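Side-chain contacts in UV damage endonuclease (PDB 3TC3), which binds manganese in a TIM barrel and probably acts as an endonuclease that nicks damaged DNA for excision repair: residues Ser166-Gly169 with Lys170-Leu174; Ala236-Leu239 with Val240-Trp244. All coordinates share one frame; numbering follows the deposited sequence.

In the fold
Both contacts are local and sit at helix ends outside an eight-stranded parallel barrel. Contact 1 is a turn and the start of helix 170-181, after strand 158-162. Contact 2 is the last part of helix 233-241 and the turn beyond it, between strands 217-220 and 249-252. Their centres are about 24 Å apart and their nearest atoms about 13 Å, without touching. Helix 203-213 links them: Leu-174 of contact 1 and Leu-239 of contact 2 both pack on it. Contact 1 lies away from the manganese site of Glu-195, Asp-220, Asp-251 and Glu-288. Contact 2 is closer. The side chain of Val-240 is about 9 Å from that of the manganese ligand Glu-195.

Contact 1. Residues Ser166-Gly169 with Lys170-Leu174; sequences SMNG and KEESL
A type II beta turn, Ser-166 to Gly-169, runs directly into the N-terminus of helix 170-181, and Ser-173 and Glu-172 of the first helical turn reach back to it. Gly-169 holds the N-cap position. Gly-169 N closes the turn on Ser-166 O at 2.9 Å. The backbone of Gly-169 has a positive phi, with no side chain to crowd the carbonyl oxygen of Asn-168. Gly-169 O accepts the amide of Ser-173, N to O 3.0 Å, with the donor in the carbonyl plane. The N-H is bent to 143°.

The Ser-173 side chain lies between two carbonyls. With OG beside its own backbone N (chi1 -72°), the hydroxyl faces the turn. It lies 2.8 Å from Gly-169 O. Met-167 O is 2.9 Å from the same Ser-173 OG.

On the solvent side Asn-168 meets Glu-172. Asn-168 CB touches Glu-172 OE1 at 3.4 Å. The amide and carboxylate planes are turned 51° apart. A water accepts a hydrogen bond from Asn-168 ND2 and donates one to Glu-172 OE1, 2.7 Å from that oxygen, so the two polar ends are joined indirectly. A second water works on the backbone: it donates to Asn-168 O at 2.8 Å and accepts from Glu-172 N at 2.9 Å. It thus satisfies an amide of the first helical turn.

Further along the helix, Arg-176 NH1 bonds to Met-167 O. Lys-170 leans away from the turn, and its NZ forms a salt bridge with Asp-205 of helix 203-213. Ser-173 and Leu-174 lie on the buried side against Phe-201, and Leu-174 packs on Trp-208 and Ile-209 of that same neighbouring helix.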
# COMPACT_ATOMS: atom_id res chain seq x y z
N SER A 166 -5.90 15.79 11.74
CA SER A 166 -5.23 17.05 12.04
C SER A 166 -5.93 17.77 13.22
O SER A 166 -5.75 18.98 13.38
CB SER A 166 -5.18 18.00 10.82
OG SER A 166 -6.49 18.25 10.40
N MET A 167 -6.70 17.04 14.02
CA MET A 167 -7.35 17.64 15.22
C MET A 167 -6.32 18.33 16.12
O MET A 167 -5.26 17.78 16.35
CB MET A 167 -8.16 16.60 15.98
CG MET A 167 -9.42 16.14 15.21
SD MET A 167 -10.71 17.42 15.03
CE MET A 167 -11.11 17.53 16.78
N ASN A 168 -6.69 19.51 16.67
CA ASN A 168 -5.81 20.34 17.52
C ASN A 168 -4.63 20.94 16.75
O ASN A 168 -3.74 21.49 17.36
CB ASN A 168 -5.24 19.64 18.75
CG ASN A 168 -6.29 18.97 19.62
OD1 ASN A 168 -7.43 19.40 19.67
ND2 ASN A 168 -5.89 17.89 20.32
N GLY A 169 -4.66 20.81 15.42
CA GLY A 169 -3.67 21.45 14.55
C GLY A 169 -2.54 20.49 14.13
O GLY A 169 -2.33 19.39 14.74
N LYS A 170 -1.76 20.94 13.16
CA LYS A 170 -0.74 20.08 12.55
C LYS A 170 0.35 19.67 13.48
O LYS A 170 0.65 18.48 13.56
CB LYS A 170 -0.18 20.69 11.26
CG LYS A 170 -1.17 20.52 10.11
CD LYS A 170 -0.67 21.17 8.83
CE LYS A 170 0.38 20.30 8.17
NZ LYS A 170 0.98 21.00 6.99
N GLU A 171 0.98 20.60 14.22
CA GLU A 171 2.11 20.20 15.07
C GLU A 171 1.72 19.20 16.16
O GLU A 171 2.45 18.23 16.34
CB GLU A 171 2.87 21.45 15.63
CG GLU A 171 2.28 22.00 16.90
CD GLU A 171 2.99 23.26 17.45
OE1 GLU A 171 4.01 23.09 18.16
OE2 GLU A 171 2.52 24.41 17.21
N GLU A 172 0.57 19.41 16.82
CA GLU A 172 0.07 18.45 17.85
C GLU A 172 -0.19 17.10 17.21
O GLU A 172 0.08 16.06 17.80
CB GLU A 172 -1.21 18.95 18.50
CG GLU A 172 -0.85 20.02 19.59
CD GLU A 172 -1.97 20.37 20.55
OE1 GLU A 172 -2.72 19.47 20.97
OE2 GLU A 172 -2.03 21.61 20.93
N SER A 173 -0.71 17.19 16.00
CA SER A 173 -1.10 15.94 15.27
C SER A 173 0.12 15.15 14.85
O SER A 173 0.09 13.89 14.88
CB SER A 173 -1.97 16.29 14.06
OG SER A 173 -3.31 16.74 14.47
N LEU A 174 1.21 15.83 14.46
CA LEU A 174 2.48 15.12 14.17
C LEU A 174 3.08 14.45 15.43
O LEU A 174 3.59 13.30 15.37
CB LEU A 174 3.58 16.07 13.52
CG LEU A 174 3.10 16.64 12.20
CD1 LEU A 174 4.20 17.63 11.73
CD2 LEU A 174 2.94 15.53 11.15
O HOH W 1 -1.00 21.90 16.82
O HOH W 2 -2.96 16.84 20.71

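Contact 2. Residues Ala236-Leu239 with Val240-Trp244; sequences ALSL and VRRTW
The guanidinium of Arg-242 runs alongside Leu-239, with Arg-242 NH2 3.9 Å from Leu-239 CD2. That methyl approaches the flat group obliquely. The other flat group, the indole of Trp-244, has Val-240 O at its edge, in the ring plane. Nearer the backbone, Arg-242 CG touches Ser-238 O at 3.4 Å.

Two helical bonds cross the contact. Val-240 N donates to Ala-236 O at 2.9 Å and is nearly straight, 167°. Arg-241 N donates to Leu-237 O at 2.8 Å. The next bond is weak, Arg-242 N to Leu-239 O at 3.4 Å.

Val-240 O is gripped twice. Thr-243 N reaches it at 2.9 Å. Thr-243 OG1 donates to the same Val-240 O at 2.7 Å, on a lone pair in the carbonyl plane. A chi1 of 70° sets this hydroxyl between its own backbone N and carbonyl carbon, turned back to the helix. Outside the segments, Thr-243 OG1 also accepts from Val-217 N, and Trp-244 NE1 bonds to Val-217 O. A valine in place of Thr-243 would probably leave Val-217 N without this acceptor and Val-240 O with one donor fewer.

The guanidinium of Arg-241 bonds to Glu-282 O and Asp-281 O. This is the C-terminal end of helix 233-241, in the beta-alpha-beta crossover between parallel strands 217-220 and 249-252 of a TIM barrel, where a type I turn from Arg-241 to Trp-244 leads the chain back toward strand 249-252.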
# COMPACT_ATOMS: atom_id res chain seq x y z
N ALA A 236 11.84 16.26 -4.37
CA ALA A 236 11.05 15.57 -3.38
C ALA A 236 11.40 14.14 -3.40
O ALA A 236 11.58 13.52 -2.31
CB ALA A 236 9.54 15.79 -3.64
N LEU A 237 11.58 13.53 -4.57
CA LEU A 237 12.09 12.17 -4.64
C LEU A 237 13.44 11.94 -3.95
O LEU A 237 13.65 10.95 -3.23
CB LEU A 237 12.11 11.73 -6.10
CG LEU A 237 10.69 11.58 -6.63
CD1 LEU A 237 10.69 11.62 -8.15
CD2 LEU A 237 10.11 10.29 -6.10
N SER A 238 14.37 12.87 -4.15
CA SER A 238 15.67 12.68 -3.61
C SER A 238 15.57 12.69 -2.09
O SER A 238 16.27 11.96 -1.41
CB SER A 238 16.55 13.82 -4.05
OG SER A 238 17.73 13.78 -3.30
N LEU A 239 14.75 13.61 -1.57
CA LEU A 239 14.54 13.72 -0.11
C LEU A 239 13.94 12.40 0.45
O LEU A 239 14.45 11.84 1.44
CB LEU A 239 13.63 14.90 0.20
CG LEU A 239 14.32 16.29 0.11
CD1 LEU A 239 13.22 17.31 0.15
CD2 LEU A 239 15.22 16.56 1.29
N VAL A 240 12.88 11.94 -0.20
CA VAL A 240 12.24 10.74 0.29
C VAL A 240 13.11 9.49 0.15
O VAL A 240 13.11 8.59 1.04
CB VAL A 240 10.87 10.62 -0.46
CG1 VAL A 240 10.52 9.20 -0.60
CG2 VAL A 240 9.84 11.56 0.10
N ARG A 241 13.97 9.42 -0.93
CA ARG A 241 14.92 8.27 -1.04
C ARG A 241 15.80 7.98 0.19
O ARG A 241 16.06 6.83 0.54
CB ARG A 241 15.82 8.42 -2.31
CG ARG A 241 16.75 7.27 -2.62
CD ARG A 241 17.66 7.66 -3.85
NE ARG A 241 16.82 7.87 -5.05
CZ ARG A 241 16.23 6.91 -5.78
NH1 ARG A 241 16.30 5.62 -5.43
NH2 ARG A 241 15.50 7.30 -6.82
N ARG A 242 16.27 9.04 0.84
CA ARG A 242 17.14 8.93 2.00
C ARG A 242 16.40 8.33 3.23
O ARG A 242 17.04 7.96 4.21
CB ARG A 242 17.74 10.30 2.27
CG ARG A 242 18.42 10.77 1.01
CD ARG A 242 19.42 11.91 1.26
NE ARG A 242 18.99 12.88 2.29
CZ ARG A 242 18.67 14.16 2.04
NH1 ARG A 242 18.73 14.65 0.80
NH2 ARG A 242 18.28 14.94 3.05
N THR A 243 15.06 8.23 3.18
CA THR A 243 14.31 7.63 4.28
C THR A 243 14.16 6.14 4.15
O THR A 243 13.67 5.53 5.07
CB THR A 243 12.94 8.24 4.49
OG1 THR A 243 12.08 7.87 3.40
CG2 THR A 243 13.03 9.81 4.52
N TRP A 244 14.66 5.58 3.04
CA TRP A 244 14.57 4.11 2.83
C TRP A 244 15.92 3.48 3.00
O TRP A 244 16.90 4.00 2.48
CB TRP A 244 14.03 3.79 1.42
CG TRP A 244 12.63 4.21 1.27
CD1 TRP A 244 12.18 5.49 1.01
CD2 TRP A 244 11.47 3.35 1.17
NE1 TRP A 244 10.78 5.49 0.87
CE2 TRP A 244 10.31 4.24 0.95
CE3 TRP A 244 11.24 2.00 1.33
CZ2 TRP A 244 8.99 3.78 0.91
CZ3 TRP A 244 9.91 1.54 1.23
CH2 TRP A 244 8.83 2.42 1.04